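Local coordinates for Glyoxalase/bleomycin resistance protein/dioxygenase (Nocardioides sp., PDB 4MYM) that is of unconfirmed function but, as a member of the glyoxalase/bleomycin resistance/dioxygenase superfamily, probably binds a small molecule or performs metal-dependent chemistry on one, at residues A[152-155]-A[159-162]; A[39-44]-A[57-62]; A[47-52]-A[64-69]. One frame throughout, in Å; residues are numbered along the deposited sequence.

Interaction 1: residues A[152-155]-A[159-162]; sequences FAWL and KPGQ
The indole of Trp154 lies flat against the backbone and side-chain root of Lys159. Lys159 CA stands 3.7 Å from the centroid of the six-membered ring of Trp154 and only 4° off its normal, a CH-pi contact centred over the face. From there the lysine chain runs over the same face: CB sits near the bond between CE2 and CZ2, and CG comes within 3.4 Å of Trp154 CZ2. With CG anti to the backbone N (chi1 -178°) and the rest of the chain extended, the lysine leaves the indole and carries its ammonium beyond it. Pro160 adds an apolar contact at a slant to the ring, its CD 3.6 Å from Trp154 CZ3. On the opposite indole face sits Phe152, whose CE2 lies 3.6 Å above the plane and offset toward the rim; since Trp154 CE2 in turn lies at the edge of the Phe152 ring and in its plane, the two aromatics meet in an edge-to-face manner. Phe152 and Trp154 are alternate residues of strand 147-154, which explains why both rings rise from one side of the sheet. In the vicinal-oxygen-chelate fold expected of this family, such a sheet belongs to one beta-alpha-beta-beta-beta module; here the chain leaves its last strand, turns back through three residues and lays Lys159 over the tryptophan, with Pro160 beside it. Lys159 NZ forms a salt bridge with Asp65 of the second subunit, and Pro160 packs on Met60 of that subunit. A bound BTB molecule, probably from the crystallisation liquor, approaches the Trp154 side chain to about 4 Å.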
loop_
_atom_site.group_PDB
_atom_site.type_symbol
_atom_site.label_atom_id
_atom_site.label_comp_id
_atom_site.label_asym_id
_atom_site.label_seq_id
_atom_site.Cartn_x
_atom_site.Cartn_y
_atom_site.Cartn_z
ATOM N N PHE A 152 0.505 0.119 -15.106
ATOM C CA PHE A 152 -0.526 -0.354 -16.007
ATOM C C PHE A 152 -1.203 0.830 -16.685
ATOM O O PHE A 152 -1.211 1.940 -16.143
ATOM C CB PHE A 152 -1.565 -1.242 -15.313
ATOM C CG PHE A 152 -2.517 -0.505 -14.395
ATOM C CD1 PHE A 152 -2.132 -0.147 -13.104
ATOM C CD2 PHE A 152 -3.801 -0.200 -14.807
ATOM C CE1 PHE A 152 -3.003 0.534 -12.260
ATOM C CE2 PHE A 152 -4.669 0.486 -13.964
ATOM C CZ PHE A 152 -4.275 0.837 -12.692
ATOM N N ALA A 153 -1.728 0.572 -17.878
ATOM C CA ALA A 153 -2.574 1.528 -18.588
ATOM C C ALA A 153 -3.658 0.777 -19.357
ATOM O O ALA A 153 -3.418 -0.298 -19.925
ATOM C CB ALA A 153 -1.736 2.399 -19.498
ATOM N N TRP A 154 -4.866 1.335 -19.341
ATOM C CA TRP A 154 -6.021 0.680 -19.923
ATOM C C TRP A 154 -5.938 0.720 -21.447
ATOM O O TRP A 154 -5.556 1.730 -22.018
ATOM C CB TRP A 154 -7.324 1.354 -19.480
ATOM C CG TRP A 154 -7.596 1.227 -18.023
ATOM C CD1 TRP A 154 -7.753 2.238 -17.137
ATOM C CD2 TRP A 154 -7.728 0.012 -17.280
ATOM N NE1 TRP A 154 -7.971 1.735 -15.885
ATOM C CE2 TRP A 154 -7.955 0.369 -15.943
ATOM C CE3 TRP A 154 -7.657 -1.341 -17.614
ATOM C CZ2 TRP A 154 -8.126 -0.579 -14.932
ATOM C CZ3 TRP A 154 -7.822 -2.284 -16.614
ATOM C CH2 TRP A 154 -8.058 -1.895 -15.287
ATOM N N LEU A 155 -6.283 -0.391 -22.074
ATOM C CA LEU A 155 -6.440 -0.458 -23.525
ATOM C C LEU A 155 -7.797 0.138 -23.881
ATOM O O LEU A 155 -8.579 0.492 -22.989
ATOM C CB LEU A 155 -6.351 -1.910 -23.996
ATOM C CG LEU A 155 -5.051 -2.650 -23.664
ATOM C CD1 LEU A 155 -5.152 -4.106 -24.087
ATOM C CD2 LEU A 155 -3.853 -1.984 -24.324
ATOM N N LYS A 159 -11.463 0.261 -18.047
ATOM C CA LYS A 159 -11.484 -0.722 -16.967
ATOM C C LYS A 159 -12.687 -1.650 -17.048
ATOM O O LYS A 159 -13.822 -1.176 -17.028
ATOM C CB LYS A 159 -11.495 0.004 -15.617
ATOM C CG LYS A 159 -11.470 -0.912 -14.405
ATOM C CD LYS A 159 -11.247 -0.124 -13.125
ATOM C CE LYS A 159 -11.177 -1.077 -11.947
ATOM N NZ LYS A 159 -10.784 -0.401 -10.686
ATOM N N PRO A 160 -12.449 -2.979 -17.101
ATOM C CA PRO A 160 -13.533 -3.946 -17.119
ATOM C C PRO A 160 -14.035 -4.303 -15.721
ATOM O O PRO A 160 -13.376 -3.989 -14.720
ATOM C CB PRO A 160 -12.871 -5.175 -17.737
ATOM C CG PRO A 160 -11.477 -5.119 -17.196
ATOM C CD PRO A 160 -11.137 -3.655 -17.041
ATOM N N GLY A 161 -15.194 -4.955 -15.666
ATOM C CA GLY A 161 -15.705 -5.534 -14.430
ATOM C C GLY A 161 -16.340 -4.574 -13.438
ATOM O O GLY A 161 -16.639 -4.966 -12.310
ATOM N N GLN A 162 -16.557 -3.329 -13.843
ATOM C CA GLN A 162 -17.109 -2.320 -12.943
ATOM C C GLN A 162 -18.557 -2.668 -12.586
ATOM O O GLN A 162 -19.335 -3.079 -13.458
ATOM C CB GLN A 162 -17.011 -0.919 -13.563
ATOM C CG GLN A 162 -15.588 -0.504 -13.913
ATOM C CD GLN A 162 -15.451 0.977 -14.207
ATOM O OE1 GLN A 162 -15.410 1.396 -15.368
ATOM N NE2 GLN A 162 -15.360 1.779 -13.156
#

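Interaction 2: residues A[39-44]-A[57-62]; sequences HDLEAS and SSRMPG
Leu41, in the first turn of helix 41-51, faces Gly62 just past the end of strand 56-60, and their CA atoms are the nearest CA pair of the two segments, 6.7 Å apart. Gly62 has positive phi, a conformation that favours glycine, and it carries the chain from Pro61 toward strand 63-66. The helix start is capped by Asp40: its OD1 accepts from Ala43 N at 3.2 Å, although the N-H arrives from above the carboxylate plane. Leu41 lays the methyl CD2 against the glycine backbone, 3.8 Å from Gly62 C, and the same methyl lies at the edge of the Arg59 guanidinium. This joins the N-terminal end of the helix to the hairpin between strands 56-60 and 63-66, within a beta-alpha-beta-beta-beta module of the kind that builds vicinal-oxygen-chelate proteins. The polar half of the contact is a two-pronged, end-on salt bridge between Arg59 and Glu42. Arg59 NH1 donates to Glu42 OE2 at 3.0 Å, and Arg59 NH2 donates to Glu42 OE1 at 3.3 Å, each oxygen offering its syn lone pair. The fit is imperfect: the N-H...O angles are 142° and 147°, and the carboxylate and guanidinium planes stand 29° apart. Arg59 reaches the helix with a chain extended from CG to NE, whereas Glu42 bends at chi2 to bring its carboxylate round. Opposite Asp65 the strand carries two residues, Ser57 and Ser58, where one would be regular, a classic beta bulge, while the backbones of Ser57 and Arg59 hydrogen-bond to the second subunit.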
loop_
_atom_site.group_PDB
_atom_site.type_symbol
_atom_site.label_atom_id
_atom_site.label_comp_id
_atom_site.label_asym_id
_atom_site.label_seq_id
_atom_site.Cartn_x
_atom_site.Cartn_y
_atom_site.Cartn_z
ATOM N N HIS A 39 14.050 -5.384 5.834
ATOM C CA HIS A 39 15.075 -6.062 6.634
ATOM C C HIS A 39 16.458 -5.447 6.420
ATOM O O HIS A 39 17.452 -5.918 6.974
ATOM C CB HIS A 39 15.099 -7.552 6.296
ATOM C CG HIS A 39 13.767 -8.202 6.445
ATOM N ND1 HIS A 39 13.228 -8.519 7.674
ATOM C CD2 HIS A 39 12.836 -8.548 5.527
ATOM C CE1 HIS A 39 12.035 -9.056 7.502
ATOM N NE2 HIS A 39 11.767 -9.071 6.210
ATOM N N ASP A 40 16.512 -4.389 5.622
ATOM C CA ASP A 40 17.750 -3.676 5.349
ATOM C C ASP A 40 17.334 -2.307 4.872
ATOM O O ASP A 40 17.177 -2.069 3.670
ATOM C CB ASP A 40 18.590 -4.413 4.301
ATOM C CG ASP A 40 19.955 -3.752 4.051
ATOM O OD1 ASP A 40 20.165 -2.549 4.369
ATOM O OD2 ASP A 40 20.821 -4.455 3.505
ATOM N N LEU A 41 17.125 -1.415 5.836
ATOM C CA LEU A 41 16.566 -0.099 5.558
ATOM C C LEU A 41 17.413 0.665 4.535
ATOM O O LEU A 41 16.877 1.214 3.579
ATOM C CB LEU A 41 16.422 0.707 6.852
ATOM C CG LEU A 41 15.966 2.159 6.703
ATOM C CD1 LEU A 41 14.533 2.220 6.187
ATOM C CD2 LEU A 41 16.097 2.896 8.029
ATOM N N GLU A 42 18.731 0.699 4.721
ATOM C CA GLU A 42 19.571 1.526 3.846
ATOM C C GLU A 42 19.570 1.055 2.396
ATOM O O GLU A 42 19.573 1.876 1.490
ATOM C CB GLU A 42 21.002 1.670 4.396
ATOM C CG GLU A 42 21.072 2.431 5.717
ATOM C CD GLU A 42 20.209 3.683 5.741
ATOM O OE1 GLU A 42 20.275 4.475 4.777
ATOM O OE2 GLU A 42 19.450 3.873 6.718
ATOM N N ALA A 43 19.530 -0.254 2.176
ATOM C CA ALA A 43 19.434 -0.795 0.818
ATOM C C ALA A 43 18.066 -0.470 0.198
ATOM O O ALA A 43 17.977 -0.136 -0.988
ATOM C CB ALA A 43 19.686 -2.298 0.821
ATOM N N SER A 44 17.009 -0.559 1.002
ATOM C CA SER A 44 15.679 -0.153 0.559
ATOM C C SER A 44 15.646 1.329 0.215
ATOM O O SER A 44 15.191 1.690 -0.848
ATOM C CB SER A 44 14.617 -0.484 1.619
ATOM O OG SER A 44 14.368 -1.877 1.660
ATOM N N SER A 57 11.926 12.273 3.274
ATOM C CA SER A 57 11.149 13.296 3.956
ATOM C C SER A 57 11.466 13.290 5.453
ATOM O O SER A 57 11.628 14.351 6.063
ATOM C CB SER A 57 9.659 13.043 3.724
ATOM O OG SER A 57 8.865 14.076 4.282
ATOM N N SER A 58 11.563 12.094 6.037
ATOM C CA SER A 58 11.843 11.965 7.461
ATOM C C SER A 58 12.537 10.657 7.778
ATOM O O SER A 58 12.488 9.699 6.998
ATOM C CB SER A 58 10.559 12.097 8.286
ATOM O OG SER A 58 9.792 10.910 8.265
ATOM N N ARG A 59 13.202 10.647 8.929
ATOM C CA ARG A 59 13.878 9.468 9.450
ATOM C C ARG A 59 13.676 9.310 10.949
ATOM O O ARG A 59 13.720 10.284 11.681
ATOM C CB ARG A 59 15.370 9.592 9.210
ATOM C CG ARG A 59 15.836 9.144 7.843
ATOM C CD ARG A 59 17.347 9.058 7.869
ATOM N NE ARG A 59 17.923 8.736 6.576
ATOM C CZ ARG A 59 18.186 7.513 6.133
ATOM N NH1 ARG A 59 17.881 6.425 6.845
ATOM N NH2 ARG A 59 18.728 7.384 4.938
HETATM N N MSE A 60 13.466 8.078 11.396
HETATM C CA MSE A 60 13.446 7.761 12.820
HETATM C C MSE A 60 14.175 6.461 12.938
HETATM O O MSE A 60 14.520 5.849 11.916
HETATM C CB MSE A 60 12.006 7.682 13.329
HETATM C CG MSE A 60 11.310 9.038 13.349
HETATM SE SE MSE A 60 12.157 10.237 14.684
HETATM C CE MSE A 60 11.317 9.423 16.277
ATOM N N PRO A 61 14.448 6.011 14.176
ATOM C CA PRO A 61 15.137 4.731 14.263
ATOM C C PRO A 61 14.411 3.646 13.465
ATOM O O PRO A 61 13.186 3.455 13.619
ATOM C CB PRO A 61 15.139 4.437 15.769
ATOM C CG PRO A 61 15.169 5.794 16.387
ATOM C CD PRO A 61 14.321 6.656 15.497
ATOM N N GLY A 62 15.177 2.981 12.599
ATOM C CA GLY A 62 14.692 1.945 11.690
ATOM C C GLY A 62 13.560 2.368 10.774
ATOM O O GLY A 62 12.802 1.535 10.296
#

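Interaction 3: residues A[47-52]-A[64-69]; sequences FYTTKL and ADFEGP
Phe66 is one of the side chains through which helix 41-51 packs on its four-stranded sheet, and its ring meets Tyr48 and Thr49 near the helix's C-terminal end. The backbones keep well apart, with the nearest CA pair, Thr49 and Phe66, 8.7 Å from each other, which leaves room for the phenyl ring between them. The CB of Phe66 points toward the helix, and with CG anti to the carbonyl carbon (chi1 -56°) the rim of the ring reaches both residues: Phe66 CZ lies 3.8 Å from Tyr48 CB, and Phe66 CE1 lies 3.7 Å from Thr49 CG2. Both approaches are oblique to the ring, and the Thr49 and Phe66 side chains cross at about a right angle. Tyr48 contributes its root here, because its phenol leads away toward strand 147-154, where OH hydrogen-bonds to Glu147. Thr49 likewise turns its methyl to the phenylalanine while OG1 hydrogen-bonds to the carbonyl of Val45 within the helix. Tyr54 and Leu56 also adjoin the Phe66 ring. Packing of a helix on the face of its sheet fits the beta-alpha-beta-beta-beta module of the vicinal-oxygen-chelate fold.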
loop_
_atom_site.group_PDB
_atom_site.type_symbol
_atom_site.label_atom_id
_atom_site.label_comp_id
_atom_site.label_asym_id
_atom_site.label_seq_id
_atom_site.Cartn_x
_atom_site.Cartn_y
_atom_site.Cartn_z
ATOM N N PHE A 47 17.193 1.918 -3.145
ATOM C CA PHE A 47 16.331 1.482 -4.253
ATOM C C PHE A 47 15.261 2.524 -4.612
ATOM O O PHE A 47 15.158 2.949 -5.763
ATOM C CB PHE A 47 15.680 0.129 -3.905
ATOM C CG PHE A 47 14.755 -0.407 -4.971
ATOM C CD1 PHE A 47 13.426 -0.030 -5.014
ATOM C CD2 PHE A 47 15.218 -1.314 -5.929
ATOM C CE1 PHE A 47 12.571 -0.516 -5.991
ATOM C CE2 PHE A 47 14.369 -1.809 -6.907
ATOM C CZ PHE A 47 13.038 -1.412 -6.937
ATOM N N TYR A 48 14.473 2.968 -3.628
ATOM C CA TYR A 48 13.336 3.840 -3.946
ATOM C C TYR A 48 13.755 5.227 -4.381
ATOM O O TYR A 48 13.081 5.831 -5.223
ATOM C CB TYR A 48 12.321 3.904 -2.793
ATOM C CG TYR A 48 11.812 2.524 -2.466
ATOM C CD1 TYR A 48 10.855 1.895 -3.271
ATOM C CD2 TYR A 48 12.345 1.815 -1.394
ATOM C CE1 TYR A 48 10.421 0.603 -2.986
ATOM C CE2 TYR A 48 11.921 0.536 -1.099
ATOM C CZ TYR A 48 10.973 -0.064 -1.893
ATOM O OH TYR A 48 10.586 -1.330 -1.563
ATOM N N THR A 49 14.857 5.721 -3.812
ATOM C CA THR A 49 15.405 7.023 -4.182
ATOM C C THR A 49 16.063 6.995 -5.565
ATOM O O THR A 49 15.657 7.732 -6.460
ATOM C CB THR A 49 16.426 7.537 -3.149
ATOM O OG1 THR A 49 17.451 6.555 -2.940
ATOM C CG2 THR A 49 15.737 7.824 -1.824
ATOM N N THR A 50 17.062 6.139 -5.749
ATOM C CA THR A 50 17.847 6.178 -6.999
ATOM C C THR A 50 17.132 5.537 -8.192
ATOM O O THR A 50 17.269 6.020 -9.316
ATOM C CB THR A 50 19.229 5.528 -6.833
ATOM O OG1 THR A 50 19.070 4.117 -6.711
ATOM C CG2 THR A 50 19.945 6.088 -5.604
ATOM N N LYS A 51 16.364 4.473 -7.962
ATOM C CA LYS A 51 15.693 3.772 -9.066
ATOM C C LYS A 51 14.333 4.352 -9.389
ATOM O O LYS A 51 13.981 4.474 -10.564
ATOM C CB LYS A 51 15.524 2.285 -8.776
ATOM C CG LYS A 51 16.779 1.566 -8.326
ATOM C CD LYS A 51 17.810 1.492 -9.420
ATOM C CE LYS A 51 18.975 0.588 -9.029
ATOM N NZ LYS A 51 18.521 -0.785 -8.698
ATOM N N LEU A 52 13.547 4.685 -8.361
ATOM C CA LEU A 52 12.185 5.172 -8.591
ATOM C C LEU A 52 11.961 6.669 -8.350
ATOM O O LEU A 52 10.860 7.149 -8.587
ATOM C CB LEU A 52 11.183 4.364 -7.754
ATOM C CG LEU A 52 11.177 2.859 -7.982
ATOM C CD1 LEU A 52 10.071 2.216 -7.165
ATOM C CD2 LEU A 52 11.009 2.559 -9.474
ATOM N N ALA A 64 12.262 5.285 7.577
ATOM C CA ALA A 64 12.368 6.402 6.654
ATOM C C ALA A 64 11.084 6.474 5.845
ATOM O O ALA A 64 10.456 5.450 5.581
ATOM C CB ALA A 64 13.572 6.233 5.743
ATOM N N ASP A 65 10.665 7.689 5.496
ATOM C CA ASP A 65 9.598 7.863 4.532
ATOM C C ASP A 65 9.909 8.970 3.546
ATOM O O ASP A 65 10.880 9.726 3.706
ATOM C CB ASP A 65 8.244 8.055 5.208
ATOM C CG ASP A 65 8.130 9.351 5.973
ATOM O OD1 ASP A 65 9.060 10.188 5.975
ATOM O OD2 ASP A 65 7.061 9.525 6.581
ATOM N N PHE A 66 9.086 9.041 2.518
ATOM C CA PHE A 66 9.358 9.885 1.370
ATOM C C PHE A 66 8.293 10.949 1.202
ATOM O O PHE A 66 7.204 10.858 1.785
ATOM C CB PHE A 66 9.449 9.027 0.114
ATOM C CG PHE A 66 10.459 7.927 0.218
ATOM C CD1 PHE A 66 11.806 8.216 0.253
ATOM C CD2 PHE A 66 10.059 6.604 0.285
ATOM C CE1 PHE A 66 12.752 7.212 0.349
ATOM C CE2 PHE A 66 10.993 5.589 0.390
ATOM C CZ PHE A 66 12.347 5.892 0.427
ATOM N N GLU A 67 8.616 11.951 0.390
ATOM C CA GLU A 67 7.745 13.103 0.177
ATOM C C GLU A 67 6.513 12.746 -0.646
ATOM O O GLU A 67 6.549 11.845 -1.491
ATOM C CB GLU A 67 8.516 14.245 -0.509
ATOM C CG GLU A 67 9.501 14.951 0.414
ATOM C CD GLU A 67 10.173 16.167 -0.215
ATOM O OE1 GLU A 67 10.234 16.273 -1.468
ATOM O OE2 GLU A 67 10.654 17.022 0.562
ATOM N N GLY A 68 5.416 13.454 -0.375
ATOM C CA GLY A 68 4.221 13.386 -1.209
ATOM C C GLY A 68 4.461 14.194 -2.474
ATOM O O GLY A 68 5.602 14.540 -2.776
ATOM N N PRO A 69 3.393 14.527 -3.217
ATOM C CA PRO A 69 1.973 14.338 -2.908
ATOM C C PRO A 69 1.475 12.909 -3.076
ATOM O O PRO A 69 2.209 12.041 -3.562
ATOM C CB PRO A 69 1.279 15.251 -3.926
ATOM C CG PRO A 69 2.187 15.220 -5.103
ATOM C CD PRO A 69 3.580 15.170 -4.533
#

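How the interactions relate
Interactions 2 and 3 are two levels of one helix-on-sheet layer. Both use helix 41-51, their centres are 11 Å apart, and strands 56-60 and 63-66 are sheet neighbours. They touch directly: Ser58 OG lies 2.5 Å from Asp65 OD1 and Ser57 N lies 2.8 Å from Asp65 O, both probable hydrogen bonds. Interaction 1 sits across the chain's centre, at the end of strand 147-154 of the other sheet and in the loop that follows it, its centre 35 Å from that of interaction 2 and 27 Å from that of interaction 3. The dimer nevertheless joins these regions, since Asp65 of one subunit pairs with Lys159 of the other. The BTB molecule beside interaction 1 may mark a pocket.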